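Local coordinates for protein inactive Zymogen C11 Protease (Parabacteroides distasonis, PDB 6MZO) that is the inactive zymogen of a clostripain-like (family C11, clan CD) cysteine peptidase, and probably hydrolyses peptide bonds once activated, at residues V15-A20 with G110-S115; I158-C163 with D179-S184; G183-I188 with T226-K231. One frame throughout, in Å; residues are numbered along the deposited sequence.

Interaction 1 of 3, residues V15-A20 with G110-S115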
ATOM      1  N   VAL A  15      15.677  -5.230   4.671  1.00 19.33           N
ATOM      2  CA  VAL A  15      14.319  -5.187   4.064  1.00 17.76           C
ATOM      3  C   VAL A  15      13.770  -6.617   3.892  1.00 20.30           C
ATOM      4  O   VAL A  15      14.455  -7.538   3.430  1.00 19.98           O
ATOM      5  CB  VAL A  15      14.407  -4.506   2.680  1.00 20.08           C
ATOM      6  CG1 VAL A  15      13.010  -4.555   1.959  1.00 19.78           C
ATOM      7  CG2 VAL A  15      14.846  -3.020   2.801  1.00 20.53           C
ATOM      8  N   LEU A  16      12.506  -6.791   4.297  1.00 20.31           N
ATOM      9  CA  LEU A  16      11.727  -8.008   4.105  1.00 20.20           C
ATOM     10  C   LEU A  16      10.687  -7.717   3.020  1.00 20.67           C
ATOM     11  O   LEU A  16       9.955  -6.726   3.121  1.00 20.24           O
ATOM     12  CB  LEU A  16      11.003  -8.424   5.419  1.00 23.01           C
ATOM     13  CG  LEU A  16       9.906  -9.495   5.175  1.00 23.44           C
ATOM     14  CD1 LEU A  16      10.606 -10.802   4.752  1.00 24.08           C
ATOM     15  CD2 LEU A  16       9.136  -9.637   6.519  1.00 24.49           C
ATOM     16  N   ILE A  17      10.721  -8.565   1.987  1.00 19.76           N
ATOM     17  CA  ILE A  17       9.643  -8.541   0.960  1.00 19.96           C
ATOM     18  C   ILE A  17       8.816  -9.804   1.188  1.00 21.78           C
ATOM     19  O   ILE A  17       9.319 -10.940   1.064  1.00 21.37           O
ATOM     20  CB  ILE A  17      10.247  -8.469  -0.470  1.00 19.65           C
ATOM     21  CG1 ILE A  17      11.257  -7.314  -0.619  1.00 18.30           C
ATOM     22  CG2 ILE A  17       9.018  -8.454  -1.484  1.00 19.38           C
ATOM     23  CD1 ILE A  17      11.748  -7.112  -2.113  1.00 18.61           C
ATOM     24  N   TYR A  18       7.533  -9.582   1.509  1.00 21.07           N
ATOM     25  CA  TYR A  18       6.648 -10.650   1.947  1.00 22.90           C
ATOM     26  C   TYR A  18       5.537 -10.837   0.928  1.00 24.97           C
ATOM     27  O   TYR A  18       4.741  -9.896   0.701  1.00 25.96           O
ATOM     28  CB  TYR A  18       6.042 -10.267   3.306  1.00 24.68           C
ATOM     29  CG  TYR A  18       5.204 -11.301   3.991  1.00 25.58           C
ATOM     30  CD1 TYR A  18       3.880 -11.469   3.644  1.00 24.45           C
ATOM     31  CD2 TYR A  18       5.739 -12.061   5.005  1.00 25.01           C
ATOM     32  CE1 TYR A  18       3.056 -12.427   4.285  1.00 28.11           C
ATOM     33  CE2 TYR A  18       4.973 -12.998   5.661  1.00 27.34           C
ATOM     34  CZ  TYR A  18       3.611 -13.187   5.287  1.00 27.56           C
ATOM     35  OH  TYR A  18       2.841 -14.112   5.976  1.00 31.89           O
ATOM     36  N   PHE A  19       5.577 -11.988   0.243  1.00 25.49           N
ATOM     37  CA  PHE A  19       4.573 -12.290  -0.780  1.00 24.43           C
ATOM     38  C   PHE A  19       3.496 -13.157  -0.199  1.00 32.46           C
ATOM     39  O   PHE A  19       3.711 -14.358   0.012  1.00 31.60           O
ATOM     40  CB  PHE A  19       5.227 -12.998  -1.981  1.00 26.69           C
ATOM     41  CG  PHE A  19       6.161 -12.143  -2.791  1.00 25.44           C
ATOM     42  CD1 PHE A  19       5.654 -11.398  -3.835  1.00 24.90           C
ATOM     43  CD2 PHE A  19       7.561 -12.078  -2.549  1.00 22.22           C
ATOM     44  CE1 PHE A  19       6.468 -10.615  -4.582  1.00 23.48           C
ATOM     45  CE2 PHE A  19       8.392 -11.293  -3.305  1.00 25.78           C
ATOM     46  CZ  PHE A  19       7.861 -10.525  -4.345  1.00 25.22           C
ATOM     47  N   ALA A  20       2.323 -12.573  -0.008  1.00 32.55           N
ATOM     48  CA  ALA A  20       1.202 -13.382   0.412  1.00 39.81           C
ATOM     49  C   ALA A  20       0.631 -13.890  -0.908  1.00 46.96           C
ATOM     50  O   ALA A  20      -0.097 -13.173  -1.579  1.00 53.84           O
ATOM     51  CB  ALA A  20       0.213 -12.555   1.183  1.00 40.38           C
ATOM     52  N   GLY A 110      12.956  -2.032   6.437  1.00 21.11           N
ATOM     53  CA  GLY A 110      11.838  -1.671   5.545  1.00 19.98           C
ATOM     54  C   GLY A 110      11.004  -2.898   5.251  1.00 20.12           C
ATOM     55  O   GLY A 110      11.485  -4.044   5.335  1.00 20.08           O
ATOM     56  N   LEU A 111       9.729  -2.660   4.840  1.00 17.62           N
ATOM     57  CA  LEU A 111       8.812  -3.753   4.640  1.00 18.88           C
ATOM     58  C   LEU A 111       8.112  -3.549   3.275  1.00 18.80           C
ATOM     59  O   LEU A 111       7.640  -2.432   3.071  1.00 20.03           O
ATOM     60  CB  LEU A 111       7.772  -3.799   5.806  1.00 21.99           C
ATOM     61  CG  LEU A 111       6.804  -4.975   5.633  1.00 22.45           C
ATOM     62  CD1 LEU A 111       7.400  -6.398   5.736  1.00 26.23           C
ATOM     63  CD2 LEU A 111       5.736  -4.751   6.779  1.00 25.16           C
ATOM     64  N   VAL A 112       8.137  -4.586   2.436  1.00 17.29           N
ATOM     65  CA  VAL A 112       7.346  -4.605   1.155  1.00 16.61           C
ATOM     66  C   VAL A 112       6.315  -5.704   1.355  1.00 18.92           C
ATOM     67  O   VAL A 112       6.676  -6.847   1.686  1.00 21.39           O
ATOM     68  CB  VAL A 112       8.181  -4.951  -0.014  1.00 20.74           C
ATOM     69  CG1 VAL A 112       7.325  -5.017  -1.278  1.00 19.49           C
ATOM     70  CG2 VAL A 112       9.337  -3.911  -0.156  1.00 18.63           C
ATOM     71  N   LEU A 113       5.033  -5.351   1.219  1.00 18.48           N
ATOM     72  CA  LEU A 113       3.946  -6.363   1.404  1.00 20.53           C
ATOM     73  C   LEU A 113       3.283  -6.482   0.087  1.00 20.07           C
ATOM     74  O   LEU A 113       2.802  -5.463  -0.472  1.00 21.76           O
ATOM     75  CB  LEU A 113       2.940  -5.907   2.431  1.00 20.87           C
ATOM     76  CG  LEU A 113       3.440  -5.739   3.833  1.00 23.90           C
ATOM     77  CD1 LEU A 113       2.223  -5.288   4.743  1.00 28.11           C
ATOM     78  CD2 LEU A 113       4.041  -7.041   4.254  1.00 30.02           C
ATOM     79  N   TRP A 114       3.344  -7.647  -0.496  1.00 19.17           N
ATOM     80  CA  TRP A 114       2.782  -7.864  -1.801  1.00 21.58           C
ATOM     81  C   TRP A 114       1.511  -8.679  -1.646  1.00 27.18           C
ATOM     82  O   TRP A 114       1.550  -9.791  -1.055  1.00 25.84           O
ATOM     83  CB  TRP A 114       3.771  -8.655  -2.679  1.00 22.62           C
ATOM     84  CG  TRP A 114       3.389  -8.812  -4.128  1.00 25.88           C
ATOM     85  CD1 TRP A 114       3.813  -8.041  -5.184  1.00 27.98           C
ATOM     86  CD2 TRP A 114       2.541  -9.818  -4.691  1.00 29.48           C
ATOM     87  NE1 TRP A 114       3.265  -8.500  -6.343  1.00 32.05           N
ATOM     88  CE2 TRP A 114       2.480  -9.580  -6.070  1.00 29.72           C
ATOM     89  CE3 TRP A 114       1.818 -10.860  -4.152  1.00 31.74           C
ATOM     90  CZ2 TRP A 114       1.722 -10.367  -6.917  1.00 38.31           C
ATOM     91  CZ3 TRP A 114       1.064 -11.661  -5.004  1.00 37.25           C
ATOM     92  CH2 TRP A 114       1.030 -11.398  -6.360  1.00 36.56           C
ATOM     93  N   SER A 115       0.431  -8.145  -2.191  1.00 23.41           N
ATOM     94  CA  SER A 115      -0.865  -8.839  -2.021  1.00 30.43           C
ATOM     95  C   SER A 115      -1.777  -8.213  -3.042  1.00 36.15           C
ATOM     96  O   SER A 115      -2.235  -7.107  -2.821  1.00 33.05           O
ATOM     97  CB  SER A 115      -1.402  -8.612  -0.608  1.00 36.29           C
ATOM     98  OG  SER A 115      -2.616  -9.348  -0.366  1.00 43.48           O
TER

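Interaction 2 of 3, residues I158-C163 with D179-S184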
ATOM      1  N   ILE A 158       6.894   1.454   4.536  1.00 17.79           N
ATOM      2  CA  ILE A 158       6.175   0.244   4.125  1.00 18.72           C
ATOM      3  C   ILE A 158       5.746   0.510   2.704  1.00 19.50           C
ATOM      4  O   ILE A 158       5.145   1.582   2.424  1.00 19.86           O
ATOM      5  CB  ILE A 158       4.917  -0.090   4.990  1.00 19.68           C
ATOM      6  CG1 ILE A 158       5.318  -0.377   6.447  1.00 20.53           C
ATOM      7  CG2 ILE A 158       4.161  -1.262   4.344  1.00 20.34           C
ATOM      8  CD1 ILE A 158       4.077  -0.382   7.462  1.00 21.44           C
ATOM      9  N   LEU A 159       6.102  -0.415   1.812  1.00 17.20           N
ATOM     10  CA  LEU A 159       5.699  -0.342   0.393  1.00 17.84           C
ATOM     11  C   LEU A 159       4.571  -1.342   0.207  1.00 19.68           C
ATOM     12  O   LEU A 159       4.771  -2.543   0.377  1.00 18.59           O
ATOM     13  CB  LEU A 159       6.903  -0.672  -0.487  1.00 19.35           C
ATOM     14  CG  LEU A 159       6.760  -0.530  -2.012  1.00 17.65           C
ATOM     15  CD1 LEU A 159       8.148  -0.785  -2.676  1.00 21.04           C
ATOM     16  CD2 LEU A 159       5.813  -1.496  -2.630  1.00 21.30           C
ATOM     17  N   PHE A 160       3.371  -0.813  -0.085  1.00 17.11           N
ATOM     18  CA  PHE A 160       2.228  -1.725  -0.333  1.00 19.57           C
ATOM     19  C   PHE A 160       2.141  -2.028  -1.812  1.00 20.07           C
ATOM     20  O   PHE A 160       1.694  -1.178  -2.599  1.00 20.28           O
ATOM     21  CB  PHE A 160       0.928  -1.065   0.145  1.00 19.29           C
ATOM     22  CG  PHE A 160       0.782  -0.985   1.642  1.00 18.59           C
ATOM     23  CD1 PHE A 160       0.550  -2.138   2.386  1.00 23.58           C
ATOM     24  CD2 PHE A 160       0.833   0.255   2.288  1.00 21.47           C
ATOM     25  CE1 PHE A 160       0.390  -2.072   3.748  1.00 25.35           C
ATOM     26  CE2 PHE A 160       0.652   0.315   3.702  1.00 24.27           C
ATOM     27  CZ  PHE A 160       0.431  -0.856   4.389  1.00 24.46           C
ATOM     28  N   ASP A 161       2.567  -3.209  -2.219  1.00 18.06           N
ATOM     29  CA  ASP A 161       2.414  -3.604  -3.607  1.00 21.34           C
ATOM     30  C   ASP A 161       1.090  -4.336  -3.674  1.00 21.38           C
ATOM     31  O   ASP A 161       1.010  -5.560  -3.605  1.00 23.05           O
ATOM     32  CB  ASP A 161       3.659  -4.456  -4.061  1.00 20.76           C
ATOM     33  CG  ASP A 161       3.662  -4.668  -5.575  1.00 25.45           C
ATOM     34  OD1 ASP A 161       2.592  -4.558  -6.240  1.00 24.80           O
ATOM     35  OD2 ASP A 161       4.682  -5.073  -6.106  1.00 24.05           O
ATOM     36  N   ALA A 162       0.017  -3.521  -3.790  1.00 19.49           N
ATOM     37  CA  ALA A 162      -1.344  -3.989  -3.504  1.00 21.12           C
ATOM     38  C   ALA A 162      -2.283  -2.926  -4.068  1.00 22.14           C
ATOM     39  O   ALA A 162      -1.841  -1.835  -4.395  1.00 24.68           O
ATOM     40  CB  ALA A 162      -1.576  -4.161  -1.977  1.00 28.15           C
ATOM     41  N   CYS A 163      -3.530  -3.314  -4.224  1.00 25.10           N
ATOM     42  CA  CYS A 163      -4.492  -2.305  -4.660  1.00 25.43           C
ATOM     43  C   CYS A 163      -5.026  -1.436  -3.548  1.00 26.58           C
ATOM     44  O   CYS A 163      -5.341  -1.887  -2.432  1.00 25.31           O
ATOM     45  CB  CYS A 163      -5.683  -2.972  -5.374  1.00 26.99           C
ATOM     46  SG  CYS A 163      -5.181  -4.024  -6.760  1.00 35.96           S
ATOM     47  N   ASP A 179       7.752   5.464   8.815  1.00 25.07           N
ATOM     48  CA  ASP A 179       7.975   6.853   8.543  1.00 24.19           C
ATOM     49  C   ASP A 179       7.318   7.332   7.255  1.00 22.18           C
ATOM     50  O   ASP A 179       6.894   8.434   7.168  1.00 22.56           O
ATOM     51  CB  ASP A 179       9.457   7.185   8.527  1.00 24.00           C
ATOM     52  CG  ASP A 179      10.110   7.002   9.877  1.00 28.67           C
ATOM     53  OD1 ASP A 179       9.484   7.214  10.892  1.00 28.22           O
ATOM     54  OD2 ASP A 179      11.258   6.622   9.899  1.00 32.36           O
ATOM     55  N   TYR A 180       7.283   6.454   6.260  1.00 20.93           N
ATOM     56  CA  TYR A 180       6.702   6.724   4.966  1.00 20.26           C
ATOM     57  C   TYR A 180       5.893   5.523   4.501  1.00 21.29           C
ATOM     58  O   TYR A 180       6.237   4.431   4.782  1.00 20.25           O
ATOM     59  CB  TYR A 180       7.804   6.986   3.920  1.00 19.73           C
ATOM     60  CG  TYR A 180       8.548   8.240   4.202  1.00 20.55           C
ATOM     61  CD1 TYR A 180       8.075   9.429   3.781  1.00 21.15           C
ATOM     62  CD2 TYR A 180       9.678   8.224   4.947  1.00 24.89           C
ATOM     63  CE1 TYR A 180       8.730  10.593   4.086  1.00 25.07           C
ATOM     64  CE2 TYR A 180      10.341   9.375   5.264  1.00 29.03           C
ATOM     65  CZ  TYR A 180       9.861  10.559   4.837  1.00 29.55           C
ATOM     66  OH  TYR A 180      10.521  11.704   5.157  1.00 34.75           O
ATOM     67  N   ILE A 181       4.837   5.794   3.758  1.00 19.36           N
ATOM     68  CA  ILE A 181       4.013   4.767   3.180  1.00 19.78           C
ATOM     69  C   ILE A 181       4.011   5.000   1.670  1.00 21.57           C
ATOM     70  O   ILE A 181       3.770   6.051   1.238  1.00 22.24           O
ATOM     71  CB  ILE A 181       2.552   4.852   3.664  1.00 22.22           C
ATOM     72  CG1 ILE A 181       2.455   4.708   5.169  1.00 24.15           C
ATOM     73  CG2 ILE A 181       1.714   3.793   3.019  1.00 25.66           C
ATOM     74  CD1 ILE A 181       2.903   3.386   5.649  1.00 27.97           C
ATOM     75  N   ILE A 182       4.257   3.957   0.908  1.00 19.15           N
ATOM     76  CA  ILE A 182       4.288   4.024  -0.536  1.00 18.02           C
ATOM     77  C   ILE A 182       3.192   3.128  -1.083  1.00 20.50           C
ATOM     78  O   ILE A 182       3.130   2.014  -0.695  1.00 20.00           O
ATOM     79  CB  ILE A 182       5.641   3.524  -1.086  1.00 17.95           C
ATOM     80  CG1 ILE A 182       6.779   4.294  -0.459  1.00 21.08           C
ATOM     81  CG2 ILE A 182       5.723   3.700  -2.581  1.00 21.79           C
ATOM     82  CD1 ILE A 182       8.133   3.728  -0.746  1.00 22.91           C
ATOM     83  N   GLY A 183       2.366   3.622  -1.997  1.00 17.13           N
ATOM     84  CA  GLY A 183       1.299   2.764  -2.508  1.00 17.82           C
ATOM     85  C   GLY A 183       0.581   3.412  -3.658  1.00 18.01           C
ATOM     86  O   GLY A 183       0.992   4.489  -4.119  1.00 19.47           O
ATOM     87  N   SER A 184      -0.446   2.722  -4.121  1.00 17.18           N
ATOM     88  CA  SER A 184      -1.295   3.272  -5.205  1.00 18.90           C
ATOM     89  C   SER A 184      -2.659   3.525  -4.688  1.00 21.62           C
ATOM     90  O   SER A 184      -3.232   2.683  -3.968  1.00 21.67           O
ATOM     91  CB  SER A 184      -1.374   2.298  -6.388  1.00 22.23           C
ATOM     92  OG  SER A 184      -2.292   2.758  -7.411  1.00 23.07           O
TER
HETATM   93  O   HOH W   1      -0.716   0.215  -2.918  1.00 19.17           O

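Interaction 3 of 3, residues G183-I188 with T226-K231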
ATOM      1  N   GLY A 183       2.366   3.622  -1.997  1.00 17.13           N
ATOM      2  CA  GLY A 183       1.299   2.764  -2.508  1.00 17.82           C
ATOM      3  C   GLY A 183       0.581   3.412  -3.658  1.00 18.01           C
ATOM      4  O   GLY A 183       0.992   4.489  -4.119  1.00 19.47           O
ATOM      5  N   SER A 184      -0.446   2.722  -4.121  1.00 17.18           N
ATOM      6  CA  SER A 184      -1.295   3.272  -5.205  1.00 18.90           C
ATOM      7  C   SER A 184      -2.659   3.525  -4.688  1.00 21.62           C
ATOM      8  O   SER A 184      -3.232   2.683  -3.968  1.00 21.67           O
ATOM      9  CB  SER A 184      -1.374   2.298  -6.388  1.00 22.23           C
ATOM     10  OG  SER A 184      -2.292   2.758  -7.411  1.00 23.07           O
ATOM     11  N   PRO A 185      -3.258   4.661  -5.057  1.00 20.14           N
ATOM     12  CA  PRO A 185      -4.698   4.842  -4.761  1.00 18.77           C
ATOM     13  C   PRO A 185      -5.591   4.048  -5.646  1.00 25.02           C
ATOM     14  O   PRO A 185      -6.785   4.013  -5.349  1.00 24.32           O
ATOM     15  CB  PRO A 185      -4.945   6.329  -4.950  1.00 23.08           C
ATOM     16  CG  PRO A 185      -3.805   6.780  -5.914  1.00 26.29           C
ATOM     17  CD  PRO A 185      -2.605   5.891  -5.610  1.00 22.71           C
ATOM     18  N   THR A 186      -5.067   3.462  -6.708  1.00 23.53           N
ATOM     19  CA  THR A 186      -5.910   2.679  -7.639  1.00 22.63           C
ATOM     20  C   THR A 186      -5.412   1.259  -7.689  1.00 24.09           C
ATOM     21  O   THR A 186      -4.791   0.841  -6.675  1.00 25.69           O
ATOM     22  CB  THR A 186      -6.011   3.314  -9.070  1.00 24.64           C
ATOM     23  OG1 THR A 186      -4.726   3.334  -9.729  1.00 25.43           O
ATOM     24  CG2 THR A 186      -6.546   4.706  -8.876  1.00 23.79           C
ATOM     25  N   GLU A 187      -5.661   0.499  -8.758  1.00 27.31           N
ATOM     26  CA  GLU A 187      -5.181  -0.893  -8.825  1.00 28.64           C
ATOM     27  C   GLU A 187      -3.758  -0.916  -9.340  1.00 32.74           C
ATOM     28  O   GLU A 187      -3.329  -0.051 -10.107  1.00 31.41           O
ATOM     29  CB  GLU A 187      -6.114  -1.752  -9.694  1.00 30.19           C
ATOM     30  CG  GLU A 187      -7.430  -1.909  -9.027  1.00 28.49           C
ATOM     31  CD  GLU A 187      -8.347  -2.948  -9.681  1.00 33.76           C
ATOM     32  OE1 GLU A 187      -7.896  -3.740 -10.530  1.00 37.27           O
ATOM     33  OE2 GLU A 187      -9.511  -2.953  -9.294  1.00 38.30           O
ATOM     34  N   ILE A 188      -2.989  -1.893  -8.831  1.00 30.70           N
ATOM     35  CA  ILE A 188      -1.739  -2.240  -9.420  1.00 36.76           C
ATOM     36  C   ILE A 188      -1.957  -3.642  -9.875  1.00 42.67           C
ATOM     37  O   ILE A 188      -2.330  -4.516  -9.074  1.00 45.62           O
ATOM     38  CB  ILE A 188      -0.618  -2.265  -8.448  1.00 31.57           C
ATOM     39  CG1 ILE A 188      -0.508  -0.924  -7.758  1.00 26.46           C
ATOM     40  CG2 ILE A 188       0.658  -2.637  -9.169  1.00 36.61           C
ATOM     41  CD1 ILE A 188       0.601  -0.885  -6.643  1.00 28.02           C
ATOM     42  N   THR A 226      -0.870   4.685 -10.978  1.00 22.49           N
ATOM     43  CA  THR A 226      -0.929   5.820 -10.067  1.00 22.50           C
ATOM     44  C   THR A 226      -0.082   5.482  -8.879  1.00 24.01           C
ATOM     45  O   THR A 226      -0.131   4.300  -8.430  1.00 24.17           O
ATOM     46  CB  THR A 226      -2.368   6.148  -9.587  1.00 24.43           C
ATOM     47  OG1 THR A 226      -2.876   5.049  -8.788  1.00 24.84           O
ATOM     48  CG2 THR A 226      -3.318   6.449 -10.789  1.00 23.91           C
ATOM     49  N   ILE A 227       0.674   6.458  -8.337  1.00 20.69           N
ATOM     50  CA  ILE A 227       1.541   6.171  -7.178  1.00 20.86           C
ATOM     51  C   ILE A 227       1.538   7.401  -6.275  1.00 21.03           C
ATOM     52  O   ILE A 227       1.294   8.542  -6.729  1.00 20.59           O
ATOM     53  CB  ILE A 227       2.986   5.815  -7.656  1.00 23.52           C
ATOM     54  CG1 ILE A 227       3.831   5.203  -6.512  1.00 26.75           C
ATOM     55  CG2 ILE A 227       3.604   7.020  -8.363  1.00 27.04           C
ATOM     56  CD1 ILE A 227       3.285   3.829  -6.254  1.00 27.16           C
ATOM     57  N   SER A 228       1.718   7.171  -4.986  1.00 17.22           N
ATOM     58  CA  SER A 228       1.948   8.254  -4.029  1.00 19.49           C
ATOM     59  C   SER A 228       2.721   7.810  -2.844  1.00 21.28           C
ATOM     60  O   SER A 228       2.844   6.587  -2.568  1.00 19.77           O
ATOM     61  CB  SER A 228       0.633   8.858  -3.555  1.00 20.93           C
ATOM     62  OG  SER A 228      -0.213   7.867  -2.987  1.00 21.21           O
ATOM     63  N   VAL A 229       3.325   8.809  -2.218  1.00 18.49           N
ATOM     64  CA  VAL A 229       4.132   8.577  -1.035  1.00 19.06           C
ATOM     65  C   VAL A 229       3.668   9.492   0.096  1.00 20.15           C
ATOM     66  O   VAL A 229       3.616  10.736  -0.098  1.00 21.37           O
ATOM     67  CB  VAL A 229       5.602   8.927  -1.299  1.00 20.63           C
ATOM     68  CG1 VAL A 229       6.420   8.650  -0.042  1.00 21.31           C
ATOM     69  CG2 VAL A 229       6.183   8.099  -2.392  1.00 21.44           C
ATOM     70  N   MET A 230       3.369   8.918   1.251  1.00 18.51           N
ATOM     71  CA  MET A 230       2.834   9.712   2.370  1.00 20.03           C
ATOM     72  C   MET A 230       3.863   9.779   3.474  1.00 23.63           C
ATOM     73  O   MET A 230       4.537   8.772   3.810  1.00 22.19           O
ATOM     74  CB  MET A 230       1.498   9.109   2.889  1.00 21.55           C
ATOM     75  CG  MET A 230       0.247   9.556   2.155  1.00 24.02           C
ATOM     76  SD  MET A 230       0.277   9.223   0.399  1.00 25.33           S
ATOM     77  CE  MET A 230       0.312   7.416   0.457  1.00 25.00           C
ATOM     78  N   LYS A 231       3.998  10.986   4.063  1.00 21.99           N
ATOM     79  CA  LYS A 231       4.930  11.225   5.152  1.00 22.44           C
ATOM     80  C   LYS A 231       4.148  11.110   6.479  1.00 22.83           C
ATOM     81  O   LYS A 231       3.328  11.984   6.846  1.00 25.00           O
ATOM     82  CB  LYS A 231       5.592  12.641   4.999  1.00 24.47           C
ATOM     83  CG  LYS A 231       6.718  12.923   6.031  1.00 30.39           C
ATOM     84  CD  LYS A 231       7.394  14.231   5.572  1.00 32.26           C
ATOM     85  CE  LYS A 231       8.452  14.668   6.577  1.00 33.91           C
ATOM     86  NZ  LYS A 231       7.746  15.350   7.665  1.00 35.80           N
TER
HETATM   87  O   HOH W   2      -1.240   1.828 -10.173  1.00 24.76           O

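Interaction 1 of 3, residues V15-A20 with G110-S115
Ile-17 and Val-112 lie side by side in the middle of two neighbouring parallel strands, with Ile-17 CG2 3.8 Å from Val-112 CG1. The strands are part of the parallel core of the central sheet, in the alpha/beta fold of clan CD peptidases. Val-112 CB rests against both CG1 and CG2 of Ile-17, and the two branched side chains mesh. On the same face, Phe-19 CD1 lies over one face of the indole near its rim, 3.5 Å from Trp-114 CG. The ring planes meet obliquely, at 49°. Phe-19 has CG anti to its carbonyl carbon (chi1 -68°), which brings CE1 above the CG-CD1 bond of Trp-114. Helix 26-43 covers this face through Asn-32 and Ile-36.

The other face carries Leu-16 beside Leu-111, with Leu-16 CD2 3.8 Å from Leu-111 CD1. Leu-113 CD2 touches Tyr-18 CB, while the Tyr-18 ring runs on towards helix 90-103. Its OH ends on Ser-87 O. Trp-114 NE1 is likewise bonded, to Asn-191 O.

Between the faces runs a ladder of five backbone hydrogen bonds. Leu-16 and Tyr-18 each donate through N and accept through O, with Gly-110, Val-112 and Trp-114 as partners. The last rung is Ala-20 N to Trp-114 O, at 3.1 Å. Just beyond it, Ala-20 O lies in the indole plane at the ring edge, 3.9 Å from Trp-114 CZ3.

Interaction 2 of 3, residues I158-C163 with D179-S184
Ile-158 to Phe-160 pair with Tyr-180 to Gly-183 as adjacent parallel strands in the main sheet, close to the centre of the chain. They are the two strands of a beta-alpha-beta crossover, joined through helix 168-173. Three backbone bonds hold them: Ile-158 N to Tyr-180 O, Ile-182 N to Ile-158 O, and Phe-160 N to Ile-182 O at 2.9 Å.

The Phe-160 ring is the main apolar element. Ile-181 CG2 meets its edge in plane, 3.7 Å from Phe-160 CE2. Ile-158 CG2 lies over the centre of one face, 3.7 Å above the plane. Phe-174 adds an edge-to-face ring contact. The chi2 of Ile-181 (-64°) folds CD1 back to 4.1 Å from Ile-158 CB. On the other face Leu-159 and Ile-182 meet more loosely, and helix 209-220 covers both through Ile-212.

Past Phe-160 the direct bonding ends and a water takes over. It donates to Phe-160 O and Ala-162 O, and accepts from Ser-184 N at 2.8 Å. Asp-161, turned away from 179-184, is bonded through OD1 to His-116 NE2. Two residues on, Cys-163 probably corresponds to the nucleophile of clan CD peptidases. The water therefore satisfies three backbone groups where the strands part, close to the probable active site.

Interaction 3 of 3, residues G183-I188 with T226-K231
Thr-226 OG1 meets two hydroxyls at once, Ser-184 OG at 2.7 Å and Thr-186 OG1 at 2.7 Å. Both lie at hydrogen-bonding distance, but Thr-226 has a single hydroxyl proton with two acceptors within reach, and which takes it is not settled. Thr-226 OG1 stands between its backbone N and carbonyl carbon (chi1 65°), which aims it at the loop. Pro-185 lies across it, with Pro-185 CD 3.3 Å from Thr-226 OG1.

Beside these hydroxyls, Gly-183 and Ser-228 form an antiparallel hydrogen-bonded pair. Gly-183 N reaches Ser-228 O at 3.1 Å, and Ser-228 N reaches Gly-183 O at 2.9 Å. Ile-227 CD1 packs closely on the same carbonyl, 3.2 Å from Gly-183 O. Ser-228 OG is held elsewhere, by Gly-330 O and Ser-166 OG.

An ST turn, with Thr-186 N donating to Ser-184 OG at 2.9 Å, ties the two loop residues together. A water extends the join by donating to Glu-187 O and accepting from Thr-226 N.

The contact lies where strand 178-183 gives way to a loop. Strand 226-231 runs between that strand and strand 302-307, and Ile-227 packs on Ala-213 and Phe-216 of helix 209-220.

The three contacts follow one another across a single sheet. Interactions 1 and 2 have centres about 10 Å apart and are joined by probable bonds from Leu-159 N to Leu-111 O (2.8 Å) and from Asp-161 N to Leu-113 O (2.9 Å). Interactions 2 and 3 share Gly-183 and Ser-184, with centres about 7 Å apart. Ile-181 O and Met-230 N probably bond as well. Interactions 1 and 3 do not touch, their nearest atoms being about 7 Å apart. His-116 directly follows 110-115, and Cys-163 closes 158-163. As in clan CD peptidases, these probably form the catalytic pair at neighbouring strand ends. Glu-187, from interaction 3, also touches Cys-163.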